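Plasmin and fibronectin-binding protein A (Streptococcus pneumoniae, PDB 4MR0) acts as a fibronectin-dependent adhesin and invasin on the pneumococcal surface, binding human fibronectin, plasmin, plasminogen and serum albumin. Local coordinates at residues E303-E308 and T347-H352; G378-G383 and L412-S417; S326-I331 and P361-I366; G343-A348 and D372-A377. One frame throughout, in Å; residues are numbered along the deposited sequence.

How the interactions relate
All four contacts join neighbouring coils of one right-handed parallel beta-helix, the beta-helical part of the adhesin, of the pectate-lyase-like kind. Interactions 1 and 2 lie about 9 Å apart between centres and are stitched together by backbone bonds between Ile349 and both Gly378 and Arg380. Interaction 3, its centre about 12 Å from that of interaction 1, belongs to strands 329-337 and 364-372; Ile331 and Ile364 meet Ile305, Ile307 and Ile349 inside the coil. Interaction 4 shares Thr347 and Ala348 with interaction 1, yet lies about 20 Å from interaction 3 between centres. Along the chain, interactions 1 and 3 interleave, whereas interaction 2 opens after the others close, consistent with a continuous, rigid solenoid.

Interaction 1: residues E303-E308 and T347-H352; sequences ESIQIE and TAIGTH. With MN (manganese (II) ion), chain G.
Parallel pairing brings Ile305 opposite Ile349, CA to CA 4.8 Å, and Gln306 opposite Gly350, with Gly350 N bonding to Ile305 O and Ile307 N to Gly350 O. At the preceding corner, Ser304 N and Ile305 N donate to Thr347 O and Ala348 O, so both chains turn in step. Glu303 CG lies beside Thr347 CG2 at 3.6 Å, and the bend at chi2 (91°) turns CD, and with it the carboxylate, toward His352. There OE2 receives ND1-H through its syn lone pair at 2.7 Å, a nearly straight bond (168°) lying close to the ring plane; carboxylate and imidazole are almost coplanar, at 14°. The corner and the parallel pairing are those of neighbouring coils of this parallel beta-helix, consistent with its PbH1 repeats and pectate-lyase-like family. On the face opposite Glu303, Ile305 CB meets Ile349 CG1 at 4.2 Å, and Ile307 CD1 touches Ile349 CG2 at 3.9 Å, in an interior also lined by Ile331 and Phe336. The extended Gln306 chain takes CD out toward a manganese ion, which OE1 binds at 2.2 Å, while NE2 comes within 3.3 Å of His352 CE1. Both carboxylate oxygens of Glu308 grip the same ion, OE2 more closely than OE1, and Gln271 and Gly314 complete the site.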
loop_
_atom_site.group_PDB
_atom_site.type_symbol
_atom_site.label_atom_id
_atom_site.label_comp_id
_atom_site.label_asym_id
_atom_site.label_seq_id
_atom_site.Cartn_x
_atom_site.Cartn_y
_atom_site.Cartn_z
ATOM N N GLU A 303 -4.782 -3.427 -3.042
ATOM C CA GLU A 303 -3.639 -2.530 -2.897
ATOM C C GLU A 303 -2.673 -2.767 -4.056
ATOM O O GLU A 303 -2.453 -3.912 -4.450
ATOM C CB GLU A 303 -2.913 -2.803 -1.571
ATOM C CG GLU A 303 -3.790 -2.722 -0.322
ATOM C CD GLU A 303 -4.417 -4.056 0.062
ATOM O OE1 GLU A 303 -4.292 -5.036 -0.709
ATOM O OE2 GLU A 303 -5.039 -4.123 1.143
ATOM N N SER A 304 -2.094 -1.702 -4.605
ATOM C CA SER A 304 -1.145 -1.861 -5.709
ATOM C C SER A 304 0.118 -2.583 -5.239
ATOM O O SER A 304 0.752 -3.326 -6.000
ATOM C CB SER A 304 -0.809 -0.501 -6.308
ATOM O OG SER A 304 -1.979 0.041 -6.904
ATOM N N ILE A 305 0.491 -2.349 -3.986
ATOM C CA ILE A 305 1.621 -3.042 -3.386
ATOM C C ILE A 305 1.114 -3.576 -2.056
ATOM O O ILE A 305 0.904 -2.819 -1.106
ATOM C CB ILE A 305 2.827 -2.124 -3.117
ATOM C CG1 ILE A 305 3.375 -1.571 -4.438
ATOM C CG2 ILE A 305 3.922 -2.921 -2.407
ATOM C CD1 ILE A 305 4.556 -0.617 -4.259
ATOM N N GLN A 306 0.893 -4.880 -2.001
ATOM C CA GLN A 306 0.414 -5.514 -0.787
ATOM C C GLN A 306 1.597 -6.169 -0.085
ATOM O O GLN A 306 2.417 -6.836 -0.717
ATOM C CB GLN A 306 -0.652 -6.564 -1.133
ATOM C CG GLN A 306 -1.206 -7.326 0.067
ATOM C CD GLN A 306 -2.257 -8.342 -0.336
ATOM O OE1 GLN A 306 -2.123 -9.011 -1.360
ATOM N NE2 GLN A 306 -3.304 -8.468 0.472
ATOM N N ILE A 307 1.683 -5.956 1.221
ATOM C CA ILE A 307 2.741 -6.522 2.044
ATOM C C ILE A 307 1.961 -7.354 3.049
ATOM O O ILE A 307 1.222 -6.820 3.877
ATOM C CB ILE A 307 3.532 -5.408 2.751
ATOM C CG1 ILE A 307 4.124 -4.463 1.700
ATOM C CG2 ILE A 307 4.632 -6.014 3.624
ATOM C CD1 ILE A 307 4.676 -3.166 2.287
ATOM N N GLU A 308 2.137 -8.667 2.993
ATOM C CA GLU A 308 1.348 -9.534 3.848
ATOM C C GLU A 308 2.098 -10.760 4.332
ATOM O O GLU A 308 3.201 -11.054 3.873
ATOM C CB GLU A 308 0.149 -10.009 3.029
ATOM C CG GLU A 308 0.601 -10.923 1.875
ATOM C CD GLU A 308 -0.429 -11.093 0.778
ATOM O OE1 GLU A 308 -1.630 -11.234 1.093
ATOM O OE2 GLU A 308 -0.028 -11.104 -0.407
ATOM N N THR A 347 -5.757 1.896 -3.428
ATOM C CA THR A 347 -4.886 1.941 -2.257
ATOM C C THR A 347 -3.489 1.633 -2.770
ATOM O O THR A 347 -3.266 0.589 -3.377
ATOM C CB THR A 347 -5.292 0.876 -1.218
ATOM O OG1 THR A 347 -6.575 1.207 -0.679
ATOM C CG2 THR A 347 -4.279 0.809 -0.082
ATOM N N ALA A 348 -2.544 2.538 -2.543
ATOM C CA ALA A 348 -1.191 2.308 -3.038
ATOM C C ALA A 348 -0.437 1.192 -2.321
ATOM O O ALA A 348 0.124 0.302 -2.965
ATOM C CB ALA A 348 -0.376 3.607 -2.977
ATOM N N ILE A 349 -0.439 1.227 -0.991
ATOM C CA ILE A 349 0.315 0.252 -0.210
ATOM C C ILE A 349 -0.400 -0.198 1.051
ATOM O O ILE A 349 -1.038 0.608 1.732
ATOM C CB ILE A 349 1.673 0.856 0.252
ATOM C CG1 ILE A 349 2.438 1.425 -0.941
ATOM C CG2 ILE A 349 2.512 -0.208 0.962
ATOM C CD1 ILE A 349 3.623 2.305 -0.542
ATOM N N GLY A 350 -0.284 -1.483 1.374
ATOM C CA GLY A 350 -0.885 -1.963 2.605
ATOM C C GLY A 350 -1.343 -3.401 2.560
ATOM O O GLY A 350 -0.816 -4.212 1.806
ATOM N N THR A 351 -2.312 -3.719 3.406
ATOM C CA THR A 351 -2.895 -5.048 3.437
ATOM C C THR A 351 -4.201 -4.953 4.217
ATOM O O THR A 351 -4.457 -3.953 4.898
ATOM C CB THR A 351 -1.943 -6.099 4.052
ATOM O OG1 THR A 351 -2.428 -7.409 3.724
ATOM C CG2 THR A 351 -1.848 -5.947 5.560
ATOM N N HIS A 352 -5.022 -5.989 4.124
ATOM C CA HIS A 352 -6.334 -5.961 4.759
ATOM C C HIS A 352 -6.708 -7.268 5.446
ATOM O O HIS A 352 -7.894 -7.561 5.594
ATOM C CB HIS A 352 -7.363 -5.705 3.675
ATOM C CG HIS A 352 -7.253 -6.671 2.536
ATOM N ND1 HIS A 352 -6.367 -6.496 1.493
ATOM C CD2 HIS A 352 -7.851 -7.868 2.322
ATOM C CE1 HIS A 352 -6.425 -7.540 0.687
ATOM N NE2 HIS A 352 -7.317 -8.389 1.167
HETATM MN MN MN G . -2.074 -11.248 -1.439
#

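Interaction 2: residues G378-G383 and L412-S417; sequences GVRFTG and LVNAYS
Arg380 lays its guanidinium flat on the Tyr416 ring, centres 4.0 Å apart and planes at 14°, a tightly packed stack between 378-383 and 412-417. The arginine chain is extended from CG to NE, with CG anti to the backbone N (chi1 172°). Tyr416 CE1 sits over the guanidinium centre, and NH2 lies 3.2 Å from Tyr416 CZ, a stack in which the guanidinium charge would be expected to interact favourably with the ring. Over the opposite face of the tyrosine, Thr382 CB makes a CH-pi contact 4.1 Å from the ring centroid, so the ring is sandwiched. Beneath, the backbones pair in parallel, Val379 with Val413 and Arg380 with Asn414: Asn414 N bonds to Val379 O, Phe381 N to Asn414 O, and Tyr416 N to Phe381 O. Leu412 O accepts from both Gly378 N and Val379 N where the chain turns. This is the pairing of two successive coils of the right-handed parallel beta-helix, on the face where strand 377-381 lies beside strand 410-415. Val379, Val413 and Phe381 point to the face against strand 387-396, and Phe381 CZ reaches Ala415 CB at 3.6 Å. Packing is looser beside the stack: Asn414 ND2 stays 3.9 Å from Arg380 NE at the guanidinium edge, and Asn414 OD1 instead bonds Arg449. Toward the end of the pairing, at partly exposed Tyr416, a water takes over, accepting from Gly383 N and donating to Tyr416 O at 3.0 Å, while Thr382 OG1 bonds Gln354.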
loop_
_atom_site.group_PDB
_atom_site.type_symbol
_atom_site.label_atom_id
_atom_site.label_comp_id
_atom_site.label_asym_id
_atom_site.label_seq_id
_atom_site.Cartn_x
_atom_site.Cartn_y
_atom_site.Cartn_z
ATOM N N GLY A 378 -3.428 6.234 0.512
ATOM C CA GLY A 378 -2.079 6.071 0.012
ATOM C C GLY A 378 -1.516 4.853 0.726
ATOM O O GLY A 378 -0.863 3.989 0.124
ATOM N N VAL A 379 -1.800 4.781 2.023
ATOM C CA VAL A 379 -1.326 3.693 2.878
ATOM C C VAL A 379 -2.437 3.238 3.822
ATOM O O VAL A 379 -2.961 4.035 4.596
ATOM C CB VAL A 379 -0.114 4.167 3.731
ATOM C CG1 VAL A 379 0.366 3.052 4.645
ATOM C CG2 VAL A 379 1.013 4.639 2.812
ATOM N N ARG A 380 -2.798 1.959 3.753
ATOM C CA ARG A 380 -3.838 1.413 4.618
ATOM C C ARG A 380 -3.460 -0.009 5.000
ATOM O O ARG A 380 -3.159 -0.834 4.132
ATOM C CB ARG A 380 -5.193 1.425 3.906
ATOM C CG ARG A 380 -6.298 0.690 4.663
ATOM C CD ARG A 380 -7.656 0.942 4.019
ATOM N NE ARG A 380 -8.742 0.227 4.684
ATOM C CZ ARG A 380 -9.088 -1.030 4.425
ATOM N NH1 ARG A 380 -8.433 -1.734 3.510
ATOM N NH2 ARG A 380 -10.106 -1.581 5.072
ATOM N N PHE A 381 -3.488 -0.306 6.295
ATOM C CA PHE A 381 -3.099 -1.635 6.739
ATOM C C PHE A 381 -3.598 -2.013 8.128
ATOM O O PHE A 381 -3.923 -1.151 8.948
ATOM C CB PHE A 381 -1.567 -1.732 6.753
ATOM C CG PHE A 381 -0.907 -0.723 7.667
ATOM C CD1 PHE A 381 -0.649 0.577 7.230
ATOM C CD2 PHE A 381 -0.590 -1.060 8.982
ATOM C CE1 PHE A 381 -0.088 1.529 8.095
ATOM C CE2 PHE A 381 -0.029 -0.111 9.855
ATOM C CZ PHE A 381 0.219 1.183 9.407
ATOM N N THR A 382 -3.650 -3.321 8.369
ATOM C CA THR A 382 -4.013 -3.875 9.666
ATOM C C THR A 382 -3.028 -5.019 9.868
ATOM O O THR A 382 -2.728 -5.749 8.928
ATOM C CB THR A 382 -5.469 -4.439 9.716
ATOM O OG1 THR A 382 -5.722 -4.990 11.019
ATOM C CG2 THR A 382 -5.669 -5.541 8.674
ATOM N N GLY A 383 -2.503 -5.166 11.079
ATOM C CA GLY A 383 -1.562 -6.239 11.328
ATOM C C GLY A 383 -0.100 -5.989 10.981
ATOM O O GLY A 383 0.584 -6.902 10.522
ATOM N N LEU A 412 -6.165 9.116 3.611
ATOM C CA LEU A 412 -4.852 8.959 2.988
ATOM C C LEU A 412 -3.903 8.010 3.718
ATOM O O LEU A 412 -3.195 7.226 3.088
ATOM C CB LEU A 412 -4.241 10.344 2.748
ATOM C CG LEU A 412 -5.196 11.157 1.847
ATOM C CD1 LEU A 412 -4.576 12.483 1.453
ATOM C CD2 LEU A 412 -5.539 10.347 0.601
ATOM N N VAL A 413 -3.869 8.090 5.038
ATOM C CA VAL A 413 -3.077 7.160 5.828
ATOM C C VAL A 413 -4.141 6.567 6.738
ATOM O O VAL A 413 -4.829 7.295 7.453
ATOM C CB VAL A 413 -1.993 7.847 6.678
ATOM C CG1 VAL A 413 -1.381 6.833 7.627
ATOM C CG2 VAL A 413 -0.904 8.406 5.780
ATOM N N ASN A 414 -4.291 5.249 6.705
ATOM C CA ASN A 414 -5.319 4.606 7.510
ATOM C C ASN A 414 -4.832 3.304 8.130
ATOM O O ASN A 414 -4.893 2.251 7.497
ATOM C CB ASN A 414 -6.546 4.349 6.621
ATOM C CG ASN A 414 -7.744 3.826 7.394
ATOM O OD1 ASN A 414 -7.678 3.608 8.601
ATOM N ND2 ASN A 414 -8.858 3.624 6.688
ATOM N N ALA A 415 -4.328 3.382 9.359
ATOM C CA ALA A 415 -3.865 2.191 10.073
ATOM C C ALA A 415 -5.059 1.769 10.909
ATOM O O ALA A 415 -5.324 2.361 11.954
ATOM C CB ALA A 415 -2.688 2.527 10.982
ATOM N N TYR A 416 -5.769 0.744 10.448
ATOM C CA TYR A 416 -6.963 0.282 11.134
ATOM C C TYR A 416 -6.839 -1.122 11.708
ATOM O O TYR A 416 -5.795 -1.758 11.604
ATOM C CB TYR A 416 -8.155 0.344 10.176
ATOM C CG TYR A 416 -8.176 -0.758 9.137
ATOM C CD1 TYR A 416 -7.274 -0.764 8.069
ATOM C CD2 TYR A 416 -9.085 -1.813 9.238
ATOM C CE1 TYR A 416 -7.278 -1.802 7.126
ATOM C CE2 TYR A 416 -9.100 -2.849 8.310
ATOM C CZ TYR A 416 -8.199 -2.840 7.258
ATOM O OH TYR A 416 -8.237 -3.862 6.340
ATOM N N SER A 417 -7.922 -1.598 12.314
ATOM C CA SER A 417 -7.948 -2.921 12.919
ATOM C C SER A 417 -8.884 -3.860 12.168
ATOM O O SER A 417 -10.012 -3.497 11.843
ATOM C CB SER A 417 -8.386 -2.812 14.381
ATOM O OG SER A 417 -7.481 -2.008 15.127
HETATM O O HOH W 1 -4.333 -3.719 13.266
#

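Interaction 3: residues S326-I331 and P361-I366; sequences SENVTI and PSNIKI
Backbone bonds run the whole length of the contact between 326-331 and 361-366; within it, the axes of strands 329-331 and 364-366 approach to 4.7 Å and diverge by only 7°. Ser362 N donates to Ser326 O and Asn328 N to Ser362 O; beyond the corner, Lys365 N bonds Val329 O at 2.8 Å and Ile331 N bonds Lys365 O. The link from Val329 N to Asn363 O, at the corner itself, is weak. Among polar side chains, Asn363 ND2 donates to Asn328 OD1 at 2.7 Å. The two amides are turned 80° apart, and the donor stands above the carbonyl plane of Asn328 (43° out of it). Asn363 CG is anti to the backbone N, whereas Asn328 CG lies beside its own N. Both residues have positive phi at the same point of consecutive coils, and they stack in register, an arrangement resembling the asparagine ladders of pectate-lyase-type beta-helices. A calcium ion lies about 3 Å from the Asn363 side chain. A water joins Thr330 OG1 to Asn363 O, to which it donates at 2.9 Å. Apolar packing fills the other face: Ile364 CD1 meets Val329 CB at 3.8 Å, the two side chains running alongside each other in the same direction, with Ile307 against both. On the partly exposed face, Thr330 OG1 lies 3.8 Å from Lys365 CB, whose extended chain leads the ammonium away from Thr330. Ser326 OG, meanwhile, hydrogen-bonds to the carbonyls of Glu308 and Ile272 and to Ser275 N.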
loop_
_atom_site.group_PDB
_atom_site.type_symbol
_atom_site.label_atom_id
_atom_site.label_comp_id
_atom_site.label_asym_id
_atom_site.label_seq_id
_atom_site.Cartn_x
_atom_site.Cartn_y
_atom_site.Cartn_z
ATOM N N SER A 326 6.444 -10.857 6.536
ATOM C CA SER A 326 7.324 -10.188 5.594
ATOM C C SER A 326 8.084 -9.295 6.568
ATOM O O SER A 326 7.539 -8.889 7.597
ATOM C CB SER A 326 6.537 -9.359 4.584
ATOM O OG SER A 326 6.038 -10.197 3.559
ATOM N N GLU A 327 9.330 -8.980 6.258
ATOM C CA GLU A 327 10.132 -8.211 7.193
ATOM C C GLU A 327 11.164 -7.375 6.453
ATOM O O GLU A 327 11.697 -7.805 5.435
ATOM C CB GLU A 327 10.791 -9.213 8.146
ATOM C CG GLU A 327 11.902 -8.700 9.021
ATOM C CD GLU A 327 12.551 -9.828 9.807
ATOM O OE1 GLU A 327 12.318 -11.010 9.465
ATOM O OE2 GLU A 327 13.301 -9.536 10.761
ATOM N N ASN A 328 11.432 -6.175 6.958
ATOM C CA ASN A 328 12.386 -5.275 6.323
ATOM C C ASN A 328 11.962 -4.980 4.882
ATOM O O ASN A 328 12.713 -5.225 3.937
ATOM C CB ASN A 328 13.801 -5.874 6.331
ATOM C CG ASN A 328 14.263 -6.288 7.725
ATOM O OD1 ASN A 328 13.751 -5.799 8.735
ATOM N ND2 ASN A 328 15.248 -7.185 7.781
ATOM N N VAL A 329 10.747 -4.465 4.716
ATOM C CA VAL A 329 10.238 -4.120 3.397
ATOM C C VAL A 329 10.232 -2.601 3.309
ATOM O O VAL A 329 9.727 -1.925 4.202
ATOM C CB VAL A 329 8.803 -4.643 3.183
ATOM C CG1 VAL A 329 8.342 -4.330 1.760
ATOM C CG2 VAL A 329 8.751 -6.144 3.443
ATOM N N THR A 330 10.803 -2.067 2.235
ATOM C CA THR A 330 10.868 -0.622 2.049
ATOM C C THR A 330 10.381 -0.235 0.655
ATOM O O THR A 330 10.867 -0.756 -0.354
ATOM C CB THR A 330 12.323 -0.073 2.198
ATOM O OG1 THR A 330 12.841 -0.388 3.494
ATOM C CG2 THR A 330 12.341 1.455 2.024
ATOM N N ILE A 331 9.406 0.664 0.619
ATOM C CA ILE A 331 8.867 1.187 -0.630
ATOM C C ILE A 331 9.321 2.639 -0.554
ATOM O O ILE A 331 9.009 3.322 0.412
ATOM C CB ILE A 331 7.317 1.150 -0.658
ATOM C CG1 ILE A 331 6.812 -0.228 -0.218
ATOM C CG2 ILE A 331 6.818 1.452 -2.074
ATOM C CD1 ILE A 331 7.259 -1.376 -1.115
ATOM N N PRO A 361 3.672 -8.422 9.496
ATOM C CA PRO A 361 4.851 -7.967 8.751
ATOM C C PRO A 361 5.484 -6.862 9.619
ATOM O O PRO A 361 4.761 -6.034 10.184
ATOM C CB PRO A 361 4.248 -7.416 7.463
ATOM C CG PRO A 361 3.114 -8.390 7.207
ATOM C CD PRO A 361 2.505 -8.572 8.606
ATOM N N SER A 362 6.810 -6.841 9.730
ATOM C CA SER A 362 7.466 -5.845 10.576
ATOM C C SER A 362 8.624 -5.102 9.909
ATOM O O SER A 362 9.230 -5.600 8.960
ATOM C CB SER A 362 7.954 -6.509 11.876
ATOM O OG SER A 362 8.955 -7.482 11.619
ATOM N N ASN A 363 8.923 -3.916 10.437
ATOM C CA ASN A 363 9.973 -3.031 9.925
ATOM C C ASN A 363 9.665 -2.703 8.471
ATOM O O ASN A 363 10.432 -3.012 7.548
ATOM C CB ASN A 363 11.366 -3.661 10.057
ATOM C CG ASN A 363 12.486 -2.664 9.753
ATOM O OD1 ASN A 363 12.270 -1.450 9.769
ATOM N ND2 ASN A 363 13.685 -3.172 9.488
ATOM N N ILE A 364 8.510 -2.071 8.301
ATOM C CA ILE A 364 7.988 -1.666 7.008
ATOM C C ILE A 364 8.218 -0.166 6.891
ATOM O O ILE A 364 7.694 0.613 7.689
ATOM C CB ILE A 364 6.472 -1.946 6.927
ATOM C CG1 ILE A 364 6.189 -3.398 7.339
ATOM C CG2 ILE A 364 5.956 -1.666 5.523
ATOM C CD1 ILE A 364 6.837 -4.433 6.426
ATOM N N LYS A 365 9.002 0.233 5.898
ATOM C CA LYS A 365 9.302 1.642 5.699
ATOM C C LYS A 365 8.725 2.134 4.386
ATOM O O LYS A 365 8.967 1.550 3.336
ATOM C CB LYS A 365 10.814 1.862 5.713
ATOM C CG LYS A 365 11.468 1.483 7.023
ATOM C CD LYS A 365 12.988 1.654 6.960
ATOM C CE LYS A 365 13.612 1.374 8.317
ATOM N NZ LYS A 365 15.093 1.274 8.228
ATOM N N ILE A 366 7.959 3.214 4.456
ATOM C CA ILE A 366 7.332 3.800 3.277
ATOM C C ILE A 366 7.885 5.208 3.262
ATOM O O ILE A 366 7.437 6.065 4.023
ATOM C CB ILE A 366 5.801 3.783 3.437
ATOM C CG1 ILE A 366 5.336 2.320 3.502
ATOM C CG2 ILE A 366 5.139 4.534 2.296
ATOM C CD1 ILE A 366 3.875 2.131 3.839
HETATM O O HOH W 2 12.471 -1.689 5.951
#

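Interaction 4: residues G343-A348 and D372-A377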
loop_
_atom_site.group_PDB
_atom_site.type_symbol
_atom_site.label_atom_id
_atom_site.label_comp_id
_atom_site.label_asym_id
_atom_site.label_seq_id
_atom_site.Cartn_x
_atom_site.Cartn_y
_atom_site.Cartn_z
ATOM N N GLY A 343 -7.981 4.666 -14.380
ATOM C CA GLY A 343 -7.955 5.634 -13.298
ATOM C C GLY A 343 -6.942 5.459 -12.179
ATOM O O GLY A 343 -6.080 4.582 -12.210
ATOM N N GLU A 344 -7.071 6.314 -11.171
ATOM C CA GLU A 344 -6.174 6.304 -10.026
ATOM C C GLU A 344 -6.266 5.009 -9.219
ATOM O O GLU A 344 -7.321 4.383 -9.147
ATOM C CB GLU A 344 -6.475 7.502 -9.115
ATOM C CG GLU A 344 -6.388 8.866 -9.797
ATOM C CD GLU A 344 -7.672 9.269 -10.526
ATOM O OE1 GLU A 344 -8.633 8.469 -10.562
ATOM O OE2 GLU A 344 -7.717 10.398 -11.061
ATOM N N LEU A 345 -5.147 4.610 -8.620
ATOM C CA LEU A 345 -5.101 3.402 -7.802
ATOM C C LEU A 345 -6.057 3.608 -6.629
ATOM O O LEU A 345 -6.318 4.747 -6.232
ATOM C CB LEU A 345 -3.684 3.179 -7.268
ATOM C CG LEU A 345 -2.514 3.393 -8.236
ATOM C CD1 LEU A 345 -1.204 3.139 -7.496
ATOM C CD2 LEU A 345 -2.637 2.467 -9.441
ATOM N N VAL A 346 -6.589 2.519 -6.084
ATOM C CA VAL A 346 -7.505 2.610 -4.953
ATOM C C VAL A 346 -6.693 2.809 -3.667
ATOM O O VAL A 346 -6.902 3.769 -2.921
ATOM C CB VAL A 346 -8.366 1.330 -4.837
ATOM C CG1 VAL A 346 -9.273 1.409 -3.615
ATOM C CG2 VAL A 346 -9.206 1.167 -6.104
ATOM N N THR A 347 -5.757 1.896 -3.428
ATOM C CA THR A 347 -4.886 1.941 -2.257
ATOM C C THR A 347 -3.489 1.633 -2.770
ATOM O O THR A 347 -3.266 0.589 -3.377
ATOM C CB THR A 347 -5.292 0.876 -1.218
ATOM O OG1 THR A 347 -6.575 1.207 -0.679
ATOM C CG2 THR A 347 -4.279 0.809 -0.082
ATOM N N ALA A 348 -2.544 2.538 -2.543
ATOM C CA ALA A 348 -1.191 2.308 -3.038
ATOM C C ALA A 348 -0.437 1.192 -2.321
ATOM O O ALA A 348 0.124 0.302 -2.965
ATOM C CB ALA A 348 -0.376 3.607 -2.977
ATOM N N ASP A 372 -0.370 10.254 -5.670
ATOM C CA ASP A 372 -1.128 11.225 -6.446
ATOM C C ASP A 372 -2.608 10.956 -6.705
ATOM O O ASP A 372 -2.981 10.372 -7.728
ATOM C CB ASP A 372 -0.411 11.439 -7.779
ATOM C CG ASP A 372 -0.740 12.774 -8.420
ATOM O OD1 ASP A 372 -1.615 13.494 -7.900
ATOM O OD2 ASP A 372 -0.117 13.096 -9.451
ATOM N N ASN A 373 -3.444 11.403 -5.776
ATOM C CA ASN A 373 -4.895 11.274 -5.891
ATOM C C ASN A 373 -5.445 9.846 -5.842
ATOM O O ASN A 373 -6.205 9.444 -6.726
ATOM C CB ASN A 373 -5.359 11.980 -7.184
ATOM C CG ASN A 373 -6.833 12.351 -7.162
ATOM O OD1 ASN A 373 -7.347 12.859 -6.159
ATOM N ND2 ASN A 373 -7.521 12.116 -8.280
ATOM N N MET A 374 -5.072 9.082 -4.815
ATOM C CA MET A 374 -5.575 7.715 -4.665
ATOM C C MET A 374 -7.067 7.801 -4.348
ATOM O O MET A 374 -7.524 8.781 -3.763
ATOM C CB MET A 374 -4.854 6.988 -3.526
ATOM C CG MET A 374 -3.699 6.067 -3.967
ATOM S SD MET A 374 -2.274 6.803 -4.780
ATOM C CE MET A 374 -2.910 6.990 -6.494
ATOM N N MET A 375 -7.822 6.777 -4.734
ATOM C CA MET A 375 -9.263 6.759 -4.503
ATOM C C MET A 375 -9.652 6.495 -3.048
ATOM O O MET A 375 -10.659 7.017 -2.562
ATOM C CB MET A 375 -9.915 5.708 -5.412
ATOM C CG MET A 375 -11.414 5.562 -5.227
ATOM S SD MET A 375 -12.099 4.253 -6.289
ATOM C CE MET A 375 -12.033 2.910 -5.222
ATOM N N TYR A 376 -8.854 5.700 -2.344
ATOM C CA TYR A 376 -9.186 5.377 -0.966
ATOM C C TYR A 376 -8.109 5.709 0.054
ATOM O O TYR A 376 -8.408 6.225 1.139
ATOM C CB TYR A 376 -9.552 3.892 -0.870
ATOM C CG TYR A 376 -10.073 3.465 0.482
ATOM C CD1 TYR A 376 -10.935 4.284 1.210
ATOM C CD2 TYR A 376 -9.738 2.220 1.019
ATOM C CE1 TYR A 376 -11.450 3.879 2.436
ATOM C CE2 TYR A 376 -10.253 1.805 2.245
ATOM C CZ TYR A 376 -11.106 2.640 2.947
ATOM O OH TYR A 376 -11.616 2.240 4.161
ATOM N N ALA A 377 -6.859 5.422 -0.287
ATOM C CA ALA A 377 -5.773 5.686 0.641
ATOM C C ALA A 377 -4.408 5.491 0.013
ATOM O O ALA A 377 -4.241 4.692 -0.908
ATOM C CB ALA A 377 -5.909 4.769 1.847
HETATM O O HOH W 3 -5.710 12.204 -11.031
#
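Tyr376 presents a ring edge to Thr347, whose OG1 lies near the ring plane, 3.7 Å from CD2; the two side chains run side by side. The other flat pair is the Glu344 carboxylate and the Asn373 amide, whose planes are nearly perpendicular at 89°. Glu344 is bent at chi2 (84°), and Asn373 ND2 makes only a weak hydrogen bond to its OE2, 3.3 Å long. A water reinforces this link by donating to Glu344 OE2 at 2.7 Å and accepting from Asn373 ND2. Further partners hold both groups from outside: Val403 N bonds Glu344 OE2, Lys397 N bonds Asn373 OD1, and Ser402 OG bonds Asn373 ND2. Backbone bonds link the two loops, mostly to the carbonyls of 345-346. Met375 N donates to Leu345 O, and Val346 O receives both Tyr376 N at 2.8 Å and Ala377 N at 3.1 Å. Ala348 N then returns a bond to Ala377 O, consistent with the single parallel bridge of Thr347 with Ala377. The two methionines pack against the 343-348 loop. Met375 CE presses on Val346 CG2 at 3.4 Å, closer than usual for carbon atoms, while Met374, bent at chi2 and chi3, brings CE to Leu345 CB at 4.0 Å and SD to Ala348 CB. These are loops of successive beta-helix coils, stacked like the strands they connect. Val346 and Met375 pack on Ile299 of helix 296-299; Leu345, Ala348 and Met374 rest on Phe336 of strand 329-337, and Asn373 lies against Lys396 of strand 387-396.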